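PDB 1QHB: haloperoxidase from Corallina officinalis, which catalyses the vanadate-dependent halogenation of organic substrates, using hydrogen peroxide to oxidise bromide, and assembles as a dodecamer. Local coordinates for residues A23-A28 and I570-S575; F16-A21 and S575-E580; T384-R389 and A489-T494; A128-D133 and D138-A143. All coordinates share one frame; numbering follows the deposited sequence.

Contact 3 lies nearest the chain's centre, and all its touching residues, on helices 376-402 and 484-499, are buried; contacts 2 and 4 are buried too, partly under other subunits, and contact 1 only partly. Contacts 1 and 2 both seat helix 11-28, contact 1 against the last turns of helix 553-574 and contact 2 against the loop that follows; they share Ser575, and Leu25 CD1 reaches to 4.3 Å from Leu576 CD1. Contact 4, within one loop, is the most polar, with a side-chain amide to carbonyl hydrogen bond and two bridging waters. The 2.8 Å salt bridge of Arg389 NE with Asp133 OD1 ties it to contact 3. All four touch the second subunit.

Contact 1. Residues A23-A28 and I570-S575; sequences AELALA and ILEEQS
A helix pair joins the two ends of the chain: Leu25 and Ala26, near the end of helix 11-28, lie against Glu572 and Glu573 in the last turns of helix 553-574. The axes of the two short segments approach to 9.8 Å and run roughly antiparallel, at 140°. Leu25 swings its CG anti to the backbone N (chi1 -175°), which carries the isobutyl group over to the facing helix. There its CD2 lies 3.8 Å from Glu573 CG, the two side chains crossing obliquely, while its CD1 comes to 4.1 Å from Glu572 O. Glu573 is extended beyond CG, and its OE2 passes 3.7 Å from the methyl CB of Ala26. Methyl groups of Leu25 and Ala26 thus meet both the aliphatic stem of Glu573 and oxygens, and the carboxylate charge is answered elsewhere: OE2 pairs with Arg29, and OE1 with Arg19 of the second subunit. Glu572 OE1 also pairs with Arg29, so one guanidinium holds both acids. Ser575 OG donates back to Glu572 O at 2.6 Å. Away from helix 11-28, helix 553-574 rests on helix 376-402, with Ile570 on Val386 and Leu571 on Leu382, so it lies between the N-terminal helix and the body of the subunit.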
loop_
_atom_site.group_PDB
_atom_site.type_symbol
_atom_site.label_atom_id
_atom_site.label_comp_id
_atom_site.label_asym_id
_atom_site.label_seq_id
_atom_site.Cartn_x
_atom_site.Cartn_y
_atom_site.Cartn_z
ATOM N N ALA A 23 -10.272 -14.018 -7.906
ATOM C CA ALA A 23 -9.039 -14.637 -7.437
ATOM C C ALA A 23 -9.035 -14.649 -5.907
ATOM O O ALA A 23 -8.579 -15.623 -5.305
ATOM C CB ALA A 23 -7.836 -13.830 -7.965
ATOM N N GLU A 24 -9.459 -13.562 -5.291
ATOM C CA GLU A 24 -9.601 -13.443 -3.845
ATOM C C GLU A 24 -10.645 -14.393 -3.272
ATOM O O GLU A 24 -10.442 -15.012 -2.242
ATOM C CB GLU A 24 -9.982 -11.998 -3.482
ATOM C CG GLU A 24 -8.804 -11.058 -3.662
ATOM C CD GLU A 24 -9.140 -9.598 -3.415
ATOM O OE1 GLU A 24 -10.343 -9.286 -3.266
ATOM O OE2 GLU A 24 -8.214 -8.755 -3.351
ATOM N N LEU A 25 -11.759 -14.564 -4.006
ATOM C CA LEU A 25 -12.753 -15.544 -3.586
ATOM C C LEU A 25 -12.070 -16.916 -3.497
ATOM O O LEU A 25 -12.264 -17.655 -2.537
ATOM C CB LEU A 25 -13.910 -15.588 -4.587
ATOM C CG LEU A 25 -15.124 -16.475 -4.268
ATOM C CD1 LEU A 25 -16.391 -15.908 -4.921
ATOM C CD2 LEU A 25 -14.943 -17.849 -4.867
ATOM N N ALA A 26 -11.334 -17.281 -4.552
ATOM C CA ALA A 26 -10.711 -18.606 -4.615
ATOM C C ALA A 26 -9.683 -18.741 -3.503
ATOM O O ALA A 26 -9.603 -19.807 -2.880
ATOM C CB ALA A 26 -10.068 -18.885 -5.974
ATOM N N LEU A 27 -8.920 -17.673 -3.267
ATOM C CA LEU A 27 -7.890 -17.738 -2.232
ATOM C C LEU A 27 -8.555 -17.919 -0.859
ATOM O O LEU A 27 -8.167 -18.769 -0.041
ATOM C CB LEU A 27 -7.035 -16.452 -2.242
ATOM C CG LEU A 27 -6.022 -16.329 -1.120
ATOM C CD1 LEU A 27 -4.960 -17.429 -1.172
ATOM C CD2 LEU A 27 -5.277 -15.004 -1.212
ATOM N N ALA A 28 -9.666 -17.230 -0.597
ATOM C CA ALA A 28 -10.343 -17.344 0.673
ATOM C C ALA A 28 -10.953 -18.709 0.900
ATOM O O ALA A 28 -11.203 -19.026 2.084
ATOM C CB ALA A 28 -11.398 -16.257 0.866
ATOM N N ILE A 570 -15.830 -23.225 -10.111
ATOM C CA ILE A 570 -15.877 -22.412 -11.313
ATOM C C ILE A 570 -17.183 -21.598 -11.396
ATOM O O ILE A 570 -17.272 -20.387 -11.700
ATOM C CB ILE A 570 -15.725 -23.291 -12.574
ATOM C CG1 ILE A 570 -14.273 -23.815 -12.619
ATOM C CG2 ILE A 570 -16.119 -22.534 -13.796
ATOM C CD1 ILE A 570 -13.998 -24.908 -13.660
ATOM N N LEU A 571 -18.287 -22.264 -11.104
ATOM C CA LEU A 571 -19.542 -21.468 -11.187
ATOM C C LEU A 571 -19.522 -20.316 -10.190
ATOM O O LEU A 571 -19.997 -19.221 -10.508
ATOM C CB LEU A 571 -20.748 -22.338 -10.846
ATOM C CG LEU A 571 -21.064 -23.339 -11.968
ATOM C CD1 LEU A 571 -22.192 -24.241 -11.512
ATOM C CD2 LEU A 571 -21.385 -22.581 -13.229
ATOM N N GLU A 572 -19.035 -20.564 -8.982
ATOM C CA GLU A 572 -18.997 -19.479 -7.977
ATOM C C GLU A 572 -18.135 -18.284 -8.384
ATOM O O GLU A 572 -18.537 -17.149 -8.155
ATOM C CB GLU A 572 -18.440 -19.899 -6.606
ATOM C CG GLU A 572 -19.328 -20.995 -6.000
ATOM C CD GLU A 572 -18.748 -21.530 -4.700
ATOM O OE1 GLU A 572 -17.521 -21.369 -4.493
ATOM O OE2 GLU A 572 -19.531 -22.103 -3.909
ATOM N N GLU A 573 -16.973 -18.569 -8.963
ATOM C CA GLU A 573 -16.092 -17.498 -9.425
ATOM C C GLU A 573 -16.676 -16.744 -10.610
ATOM O O GLU A 573 -16.535 -15.503 -10.602
ATOM C CB GLU A 573 -14.735 -18.083 -9.800
ATOM C CG GLU A 573 -13.938 -18.393 -8.533
ATOM C CD GLU A 573 -12.775 -19.326 -8.879
ATOM O OE1 GLU A 573 -12.017 -19.072 -9.839
ATOM O OE2 GLU A 573 -12.681 -20.321 -8.128
ATOM N N GLN A 574 -17.334 -17.453 -11.497
ATOM C CA GLN A 574 -17.977 -16.840 -12.644
ATOM C C GLN A 574 -19.205 -16.045 -12.289
ATOM O O GLN A 574 -19.603 -15.149 -13.055
ATOM C CB GLN A 574 -18.358 -17.935 -13.655
ATOM C CG GLN A 574 -17.116 -18.281 -14.492
ATOM C CD GLN A 574 -17.510 -19.262 -15.619
ATOM O OE1 GLN A 574 -18.666 -19.595 -15.810
ATOM N NE2 GLN A 574 -16.505 -19.700 -16.363
ATOM N N SER A 575 -19.781 -16.223 -11.108
ATOM C CA SER A 575 -20.957 -15.483 -10.704
ATOM C C SER A 575 -20.612 -14.021 -10.494
ATOM O O SER A 575 -21.502 -13.181 -10.612
ATOM C CB SER A 575 -21.592 -16.053 -9.433
ATOM O OG SER A 575 -20.748 -15.834 -8.313
#

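Contact 2. Residues F16-A21 and S575-E580; sequences FDTRVA and SLTYGE
Thr18 and Leu576 mark the closest backbone approach, their CA atoms 6.6 Å apart, where helix 11-28 passes residues 575-577, which keep helical backbone angles without the regular bonds. Thr18 uses both branches. Its methyl CG2, anti to the backbone N, lies 3.7 Å from Leu576 O and 4.2 Å from the flank of the methyl CG2 of Thr577. Its hydroxyl OG1 reaches the same carbonyl through a water, which donates to Thr18 OG1 at 3.0 Å and to Leu576 O at 2.7 Å. OG1 in turn is hydrogen-bonded to Ala14 O, one turn earlier in its helix. Leu576 places CD1 over the backbone of Ala21, one turn on from Thr18, 3.8 Å from Ala21 C and 4.1 Å from Ala21 CB; chi1 of -58° sets CG anti to its own carbonyl carbon. Thr577 presents the side of its methyl to Thr18, and its OG1 bonds to Gln574 O. Other chains close round the contact: Asn7 of the fourth subunit packs on Thr18, and Pro4 of the third on Leu576. The joint between helix 11-28 and residues 575-577 is therefore mixed: methyl groups supply the direct touch, whereas the polar link is indirect, a single water joining hydroxyl and carbonyl, while Thr18 OG1 and Thr577 OG1 also bond the carbonyls of Ala14 and Gln574, four and three residues earlier.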
loop_
_atom_site.group_PDB
_atom_site.type_symbol
_atom_site.label_atom_id
_atom_site.label_comp_id
_atom_site.label_asym_id
_atom_site.label_seq_id
_atom_site.Cartn_x
_atom_site.Cartn_y
_atom_site.Cartn_z
ATOM N N PHE A 16 -10.667 -5.551 -14.566
ATOM C CA PHE A 16 -9.505 -5.975 -13.808
ATOM C C PHE A 16 -9.898 -6.354 -12.394
ATOM O O PHE A 16 -9.489 -7.373 -11.856
ATOM C CB PHE A 16 -8.451 -4.854 -13.759
ATOM C CG PHE A 16 -7.295 -5.103 -12.826
ATOM C CD1 PHE A 16 -6.265 -5.935 -13.196
ATOM C CD2 PHE A 16 -7.253 -4.475 -11.582
ATOM C CE1 PHE A 16 -5.200 -6.177 -12.353
ATOM C CE2 PHE A 16 -6.191 -4.726 -10.713
ATOM C CZ PHE A 16 -5.149 -5.614 -11.075
ATOM N N ASP A 17 -10.668 -5.472 -11.764
ATOM C CA ASP A 17 -11.163 -5.675 -10.401
ATOM C C ASP A 17 -12.067 -6.894 -10.285
ATOM O O ASP A 17 -12.112 -7.520 -9.221
ATOM C CB ASP A 17 -11.944 -4.391 -9.971
ATOM C CG ASP A 17 -11.028 -3.259 -9.567
ATOM O OD1 ASP A 17 -9.810 -3.425 -9.401
ATOM O OD2 ASP A 17 -11.553 -2.133 -9.425
ATOM N N THR A 18 -12.864 -7.218 -11.312
ATOM C CA THR A 18 -13.690 -8.447 -11.243
ATOM C C THR A 18 -12.813 -9.686 -11.183
ATOM O O THR A 18 -13.011 -10.562 -10.309
ATOM C CB THR A 18 -14.647 -8.487 -12.449
ATOM O OG1 THR A 18 -15.492 -7.346 -12.385
ATOM C CG2 THR A 18 -15.533 -9.730 -12.410
ATOM N N ARG A 19 -11.741 -9.715 -11.991
ATOM C CA ARG A 19 -10.803 -10.838 -12.055
ATOM C C ARG A 19 -10.045 -11.003 -10.757
ATOM O O ARG A 19 -9.803 -12.152 -10.374
ATOM C CB ARG A 19 -9.838 -10.659 -13.244
ATOM C CG ARG A 19 -10.584 -10.903 -14.585
ATOM C CD ARG A 19 -9.771 -10.531 -15.813
ATOM N NE ARG A 19 -8.716 -11.505 -16.039
ATOM C CZ ARG A 19 -8.126 -11.777 -17.194
ATOM N NH1 ARG A 19 -8.501 -11.097 -18.267
ATOM N NH2 ARG A 19 -7.192 -12.698 -17.189
ATOM N N VAL A 20 -9.660 -9.870 -10.139
ATOM C CA VAL A 20 -8.932 -9.951 -8.884
ATOM C C VAL A 20 -9.871 -10.433 -7.790
ATOM O O VAL A 20 -9.540 -11.278 -6.950
ATOM C CB VAL A 20 -8.275 -8.582 -8.481
ATOM C CG1 VAL A 20 -7.646 -8.533 -7.106
ATOM C CG2 VAL A 20 -7.250 -8.264 -9.573
ATOM N N ALA A 21 -11.088 -9.884 -7.760
ATOM C CA ALA A 21 -12.098 -10.275 -6.780
ATOM C C ALA A 21 -12.360 -11.780 -6.877
ATOM O O ALA A 21 -12.507 -12.492 -5.875
ATOM C CB ALA A 21 -13.413 -9.533 -7.027
ATOM N N SER A 575 -19.781 -16.223 -11.108
ATOM C CA SER A 575 -20.957 -15.483 -10.704
ATOM C C SER A 575 -20.612 -14.021 -10.494
ATOM O O SER A 575 -21.502 -13.181 -10.612
ATOM C CB SER A 575 -21.592 -16.053 -9.433
ATOM O OG SER A 575 -20.748 -15.834 -8.313
ATOM N N LEU A 576 -19.345 -13.651 -10.286
ATOM C CA LEU A 576 -18.981 -12.257 -10.135
ATOM C C LEU A 576 -19.016 -11.515 -11.451
ATOM O O LEU A 576 -19.016 -10.300 -11.412
ATOM C CB LEU A 576 -17.602 -12.123 -9.508
ATOM C CG LEU A 576 -17.438 -12.797 -8.123
ATOM C CD1 LEU A 576 -15.969 -12.719 -7.743
ATOM C CD2 LEU A 576 -18.303 -12.120 -7.081
ATOM N N THR A 577 -19.128 -12.174 -12.600
ATOM C CA THR A 577 -19.094 -11.486 -13.873
ATOM C C THR A 577 -20.392 -10.977 -14.423
ATOM O O THR A 577 -20.339 -10.218 -15.397
ATOM C CB THR A 577 -18.486 -12.478 -14.922
ATOM O OG1 THR A 577 -19.355 -13.624 -15.055
ATOM C CG2 THR A 577 -17.139 -12.980 -14.473
ATOM N N TYR A 578 -21.544 -11.422 -13.944
ATOM C CA TYR A 578 -22.846 -11.095 -14.488
ATOM C C TYR A 578 -23.525 -9.946 -13.730
ATOM O O TYR A 578 -23.399 -9.859 -12.508
ATOM C CB TYR A 578 -23.837 -12.272 -14.373
ATOM C CG TYR A 578 -23.307 -13.528 -15.034
ATOM C CD1 TYR A 578 -23.364 -13.726 -16.409
ATOM C CD2 TYR A 578 -22.717 -14.490 -14.248
ATOM C CE1 TYR A 578 -22.827 -14.867 -16.976
ATOM C CE2 TYR A 578 -22.198 -15.648 -14.805
ATOM C CZ TYR A 578 -22.257 -15.817 -16.163
ATOM O OH TYR A 578 -21.702 -16.986 -16.675
ATOM N N GLY A 579 -24.278 -9.128 -14.465
ATOM C CA GLY A 579 -24.968 -8.049 -13.732
ATOM C C GLY A 579 -26.401 -8.520 -13.430
ATOM O O GLY A 579 -27.055 -7.952 -12.554
ATOM N N GLU A 580 -26.918 -9.549 -14.097
ATOM C CA GLU A 580 -28.280 -9.986 -13.860
ATOM C C GLU A 580 -28.486 -10.556 -12.460
ATOM O O GLU A 580 -27.603 -10.987 -11.729
ATOM C CB GLU A 580 -28.687 -11.014 -14.936
ATOM C CG GLU A 580 -28.809 -10.480 -16.337
ATOM C CD GLU A 580 -27.531 -10.392 -17.121
ATOM O OE1 GLU A 580 -26.436 -10.888 -16.804
ATOM O OE2 GLU A 580 -27.603 -9.776 -18.220
HETATM O O HOH W 1 -18.280 -7.720 -11.405
#

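Contact 3. Residues T384-R389 and A489-T494; sequences TEVATR and AGACVT
Helices 376-402 and 484-499 come closest at Val386 and Ala491, whose CA atoms stand 6.5 Å apart; the first is kinked here, the backbone N atoms of Ala387 and Thr388 lacking the regular bond to the preceding turn. One branch of Val386 makes the contact. Chi1 of -60° puts CG1 beside the backbone N, anti to the carbonyl carbon, and leaves CG2 between the backbone N and the carbonyl carbon, pointing at the second helix, where it sits 3.8 Å from the methyl CB of Ala491. The same CG2 is 4.2 Å from Cys492 SG and 4.1 Å from Cys492 N, so it rests between two successive residues. Val386 CG1 turns to helix 553-574 and meets Ile570. The small residues of helix 484-499 thus let the backbones come near within the helical core of this vanadium haloperoxidase subunit. That helix begins with Gly484 and His485, both at the vanadate site, and the side chain of Cys492 is about 10 Å from that of His485. Farther along, Thr494 OG1 donates back to Gly490 O at 2.7 Å. On the side of helix 376-402 turned to the second subunit, Arg389 NH1 bonds Glu385 O at 2.7 Å, the oxygen lying close to the guanidinium plane. Between subunits, the same NH1 pairs with the Glu385 carboxylate of the second subunit, and the reciprocal pair forms with Arg389 of that chain.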
loop_
_atom_site.group_PDB
_atom_site.type_symbol
_atom_site.label_atom_id
_atom_site.label_comp_id
_atom_site.label_asym_id
_atom_site.label_seq_id
_atom_site.Cartn_x
_atom_site.Cartn_y
_atom_site.Cartn_z
ATOM N N THR A 384 -17.892 -28.187 -21.505
ATOM C CA THR A 384 -16.618 -28.694 -22.042
ATOM C C THR A 384 -15.440 -27.996 -21.399
ATOM O O THR A 384 -14.434 -28.655 -21.183
ATOM C CB THR A 384 -16.515 -28.480 -23.576
ATOM O OG1 THR A 384 -16.692 -27.079 -23.846
ATOM C CG2 THR A 384 -17.617 -29.216 -24.311
ATOM N N GLU A 385 -15.564 -26.725 -21.014
ATOM C CA GLU A 385 -14.408 -25.994 -20.449
ATOM C C GLU A 385 -14.017 -26.446 -19.059
ATOM O O GLU A 385 -12.843 -26.315 -18.698
ATOM C CB GLU A 385 -14.650 -24.492 -20.469
ATOM C CG GLU A 385 -15.072 -23.821 -19.161
ATOM C CD GLU A 385 -15.389 -22.351 -19.344
ATOM O OE1 GLU A 385 -16.079 -22.003 -20.325
ATOM O OE2 GLU A 385 -14.965 -21.480 -18.523
ATOM N N VAL A 386 -14.931 -27.011 -18.267
ATOM C CA VAL A 386 -14.561 -27.463 -16.926
ATOM C C VAL A 386 -13.690 -28.697 -17.038
ATOM O O VAL A 386 -13.095 -29.029 -16.033
ATOM C CB VAL A 386 -15.776 -27.804 -16.059
ATOM C CG1 VAL A 386 -16.641 -26.563 -15.921
ATOM C CG2 VAL A 386 -16.671 -28.933 -16.617
ATOM N N ALA A 387 -13.694 -29.446 -18.144
ATOM C CA ALA A 387 -12.942 -30.695 -18.196
ATOM C C ALA A 387 -11.469 -30.591 -17.904
ATOM O O ALA A 387 -10.911 -31.428 -17.179
ATOM C CB ALA A 387 -13.185 -31.427 -19.513
ATOM N N THR A 388 -10.744 -29.631 -18.452
ATOM C CA THR A 388 -9.293 -29.553 -18.211
ATOM C C THR A 388 -8.982 -29.038 -16.828
ATOM O O THR A 388 -8.018 -29.493 -16.206
ATOM C CB THR A 388 -8.621 -28.690 -19.288
ATOM O OG1 THR A 388 -9.410 -27.487 -19.443
ATOM C CG2 THR A 388 -8.565 -29.459 -20.589
ATOM N N ARG A 389 -9.931 -28.312 -16.194
ATOM C CA ARG A 389 -9.694 -27.852 -14.829
ATOM C C ARG A 389 -9.778 -29.063 -13.904
ATOM O O ARG A 389 -8.961 -29.185 -12.990
ATOM C CB ARG A 389 -10.685 -26.771 -14.431
ATOM C CG ARG A 389 -10.339 -25.425 -14.992
ATOM C CD ARG A 389 -10.943 -25.136 -16.355
ATOM N NE ARG A 389 -10.348 -23.906 -16.906
ATOM C CZ ARG A 389 -10.433 -23.569 -18.194
ATOM N NH1 ARG A 389 -11.034 -24.333 -19.101
ATOM N NH2 ARG A 389 -9.863 -22.412 -18.568
ATOM N N ALA A 489 -16.570 -36.662 -15.627
ATOM C CA ALA A 489 -17.995 -36.984 -15.551
ATOM C C ALA A 489 -18.598 -36.099 -14.449
ATOM O O ALA A 489 -19.606 -35.427 -14.673
ATOM C CB ALA A 489 -18.233 -38.472 -15.237
ATOM N N GLY A 490 -17.974 -36.116 -13.296
ATOM C CA GLY A 490 -18.470 -35.379 -12.166
ATOM C C GLY A 490 -18.634 -33.903 -12.420
ATOM O O GLY A 490 -19.626 -33.318 -11.991
ATOM N N ALA A 491 -17.597 -33.293 -13.000
ATOM C CA ALA A 491 -17.692 -31.868 -13.280
ATOM C C ALA A 491 -18.750 -31.583 -14.343
ATOM O O ALA A 491 -19.450 -30.590 -14.186
ATOM C CB ALA A 491 -16.343 -31.376 -13.777
ATOM N N CYS A 492 -18.737 -32.303 -15.452
ATOM C CA CYS A 492 -19.658 -32.069 -16.521
ATOM C C CYS A 492 -21.135 -32.304 -16.129
ATOM O O CYS A 492 -21.962 -31.474 -16.498
ATOM C CB CYS A 492 -19.270 -32.961 -17.731
ATOM S SG CYS A 492 -17.711 -32.556 -18.527
ATOM N N VAL A 493 -21.504 -33.361 -15.400
ATOM C CA VAL A 493 -22.919 -33.518 -15.099
ATOM C C VAL A 493 -23.355 -32.494 -14.039
ATOM O O VAL A 493 -24.510 -32.131 -14.052
ATOM C CB VAL A 493 -23.385 -34.955 -14.772
ATOM C CG1 VAL A 493 -23.075 -35.934 -15.909
ATOM C CG2 VAL A 493 -22.793 -35.415 -13.463
ATOM N N THR A 494 -22.458 -31.975 -13.214
ATOM C CA THR A 494 -22.744 -30.896 -12.272
ATOM C C THR A 494 -23.126 -29.648 -13.063
ATOM O O THR A 494 -24.212 -29.095 -12.775
ATOM C CB THR A 494 -21.539 -30.625 -11.355
ATOM O OG1 THR A 494 -21.355 -31.823 -10.604
ATOM C CG2 THR A 494 -21.789 -29.486 -10.359
#

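Contact 4. Residues A128-D133 and D138-A143; sequences AGLTFD and DAQSVA
Gly129 offers its carbonyl O to the amide of Gln140, the only direct hydrogen bond between residues 128-133 and 138-143. Gln140, extended beyond CG, carries NE2 to this oxygen and donates at 3.1 Å and nearly straight (170°), the oxygen lying in the amide plane; seen from the carbonyl, the donor is tilted 34° out of its plane. Ala139 CB lies 4.0 Å from Gly129 O. Leu130, next along, crosses Gln140, its CD2 3.7 Å from NE2, and so flanks the amide. The other end of that amide, OE1, accepts from the backbone N of Ile3 of the fifth subunit. Thr131 O is linked to Ala139 N by a water at 3.0 Å from each. The Phe132 ring crosses Asp138 with the ring and carboxylate planes 34° apart, CD1 being 3.6 Å from OD1. Asp133 N donates to a second water, which lies in the ring plane at the edge of Phe132 and probably donates to Asp138 OD1. That oxygen also forms a salt bridge with Arg11 of the second subunit, which probably steadies the carboxylate's charge beside the ring. Asp138 OD2 takes the backbone N of Gln140 at 3.1 Å, from above the carboxylate plane, which makes an Asx turn. Ser141 N bonds Asp138 O, closing a type I beta turn, and Ser141 OG adds a second bond to that carbonyl. Both turns pack against a 3-10 turn whose Gly129 lies about 9 Å from the side chain of Lys398 of the vanadate site.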
loop_
_atom_site.group_PDB
_atom_site.type_symbol
_atom_site.label_atom_id
_atom_site.label_comp_id
_atom_site.label_asym_id
_atom_site.label_seq_id
_atom_site.Cartn_x
_atom_site.Cartn_y
_atom_site.Cartn_z
ATOM N N ALA A 128 1.140 -32.562 -14.930
ATOM C CA ALA A 128 -0.007 -31.701 -15.158
ATOM C C ALA A 128 -0.593 -31.142 -13.853
ATOM O O ALA A 128 -1.255 -30.133 -13.923
ATOM C CB ALA A 128 -1.102 -32.488 -15.869
ATOM N N GLY A 129 -0.360 -31.709 -12.676
ATOM C CA GLY A 129 -0.866 -31.235 -11.411
ATOM C C GLY A 129 -0.100 -30.049 -10.883
ATOM O O GLY A 129 -0.504 -29.474 -9.862
ATOM N N LEU A 130 0.946 -29.589 -11.577
ATOM C CA LEU A 130 1.711 -28.436 -11.180
ATOM C C LEU A 130 1.169 -27.239 -11.925
ATOM O O LEU A 130 1.542 -26.125 -11.619
ATOM C CB LEU A 130 3.178 -28.568 -11.544
ATOM C CG LEU A 130 3.916 -29.740 -10.872
ATOM C CD1 LEU A 130 5.398 -29.702 -11.265
ATOM C CD2 LEU A 130 3.878 -29.699 -9.352
ATOM N N THR A 131 0.333 -27.420 -12.929
ATOM C CA THR A 131 -0.137 -26.325 -13.757
ATOM C C THR A 131 -1.218 -25.500 -13.074
ATOM O O THR A 131 -2.111 -26.078 -12.479
ATOM C CB THR A 131 -0.773 -26.967 -15.027
ATOM O OG1 THR A 131 0.232 -27.794 -15.638
ATOM C CG2 THR A 131 -1.154 -25.879 -16.003
ATOM N N PHE A 132 -1.170 -24.197 -13.132
ATOM C CA PHE A 132 -2.178 -23.323 -12.582
ATOM C C PHE A 132 -3.310 -23.167 -13.580
ATOM O O PHE A 132 -3.287 -23.713 -14.689
ATOM C CB PHE A 132 -1.562 -21.917 -12.364
ATOM C CG PHE A 132 -0.464 -21.921 -11.328
ATOM C CD1 PHE A 132 -0.765 -22.013 -9.975
ATOM C CD2 PHE A 132 0.864 -21.831 -11.709
ATOM C CE1 PHE A 132 0.231 -22.023 -9.003
ATOM C CE2 PHE A 132 1.864 -21.808 -10.740
ATOM C CZ PHE A 132 1.565 -21.895 -9.413
ATOM N N ASP A 133 -4.314 -22.382 -13.248
ATOM C CA ASP A 133 -5.440 -22.203 -14.146
ATOM C C ASP A 133 -6.002 -20.814 -13.803
ATOM O O ASP A 133 -5.954 -20.449 -12.639
ATOM C CB ASP A 133 -6.582 -23.213 -13.959
ATOM C CG ASP A 133 -7.361 -23.371 -15.262
ATOM O OD1 ASP A 133 -8.262 -22.574 -15.505
ATOM O OD2 ASP A 133 -7.036 -24.275 -16.086
ATOM N N ASP A 138 -7.620 -24.086 -7.442
ATOM C CA ASP A 138 -6.282 -24.528 -7.930
ATOM C C ASP A 138 -6.246 -26.048 -7.797
ATOM O O ASP A 138 -6.811 -26.605 -6.873
ATOM C CB ASP A 138 -5.140 -23.824 -7.185
ATOM C CG ASP A 138 -3.770 -24.410 -7.444
ATOM O OD1 ASP A 138 -3.278 -24.182 -8.583
ATOM O OD2 ASP A 138 -3.092 -25.084 -6.645
ATOM N N ALA A 139 -5.573 -26.759 -8.671
ATOM C CA ALA A 139 -5.431 -28.199 -8.668
ATOM C C ALA A 139 -4.970 -28.771 -7.336
ATOM O O ALA A 139 -5.386 -29.887 -6.972
ATOM C CB ALA A 139 -4.371 -28.579 -9.694
ATOM N N GLN A 140 -4.099 -28.049 -6.610
ATOM C CA GLN A 140 -3.608 -28.606 -5.366
ATOM C C GLN A 140 -4.396 -28.200 -4.132
ATOM O O GLN A 140 -4.032 -28.491 -2.994
ATOM C CB GLN A 140 -2.118 -28.216 -5.217
ATOM C CG GLN A 140 -1.312 -28.489 -6.438
ATOM C CD GLN A 140 0.208 -28.412 -6.239
ATOM O OE1 GLN A 140 0.617 -28.158 -5.109
ATOM N NE2 GLN A 140 0.965 -28.575 -7.343
ATOM N N SER A 141 -5.476 -27.448 -4.346
ATOM C CA SER A 141 -6.220 -26.917 -3.194
ATOM C C SER A 141 -7.281 -27.894 -2.746
ATOM O O SER A 141 -7.831 -27.689 -1.687
ATOM C CB SER A 141 -6.821 -25.546 -3.514
ATOM O OG SER A 141 -7.889 -25.669 -4.459
ATOM N N VAL A 142 -7.567 -28.920 -3.536
ATOM C CA VAL A 142 -8.620 -29.881 -3.188
ATOM C C VAL A 142 -7.961 -31.238 -2.961
ATOM O O VAL A 142 -6.751 -31.357 -3.190
ATOM C CB VAL A 142 -9.726 -29.954 -4.251
ATOM C CG1 VAL A 142 -10.548 -28.657 -4.321
ATOM C CG2 VAL A 142 -9.129 -30.262 -5.605
ATOM N N ALA A 143 -8.716 -32.183 -2.385
ATOM C CA ALA A 143 -8.148 -33.471 -2.029
ATOM C C ALA A 143 -9.066 -34.664 -2.238
ATOM O O ALA A 143 -10.297 -34.573 -2.152
ATOM C CB ALA A 143 -7.928 -33.414 -0.490
HETATM O O HOH W 2 -4.891 -25.617 -11.360
HETATM O O HOH W 3 -4.532 -22.114 -10.275
#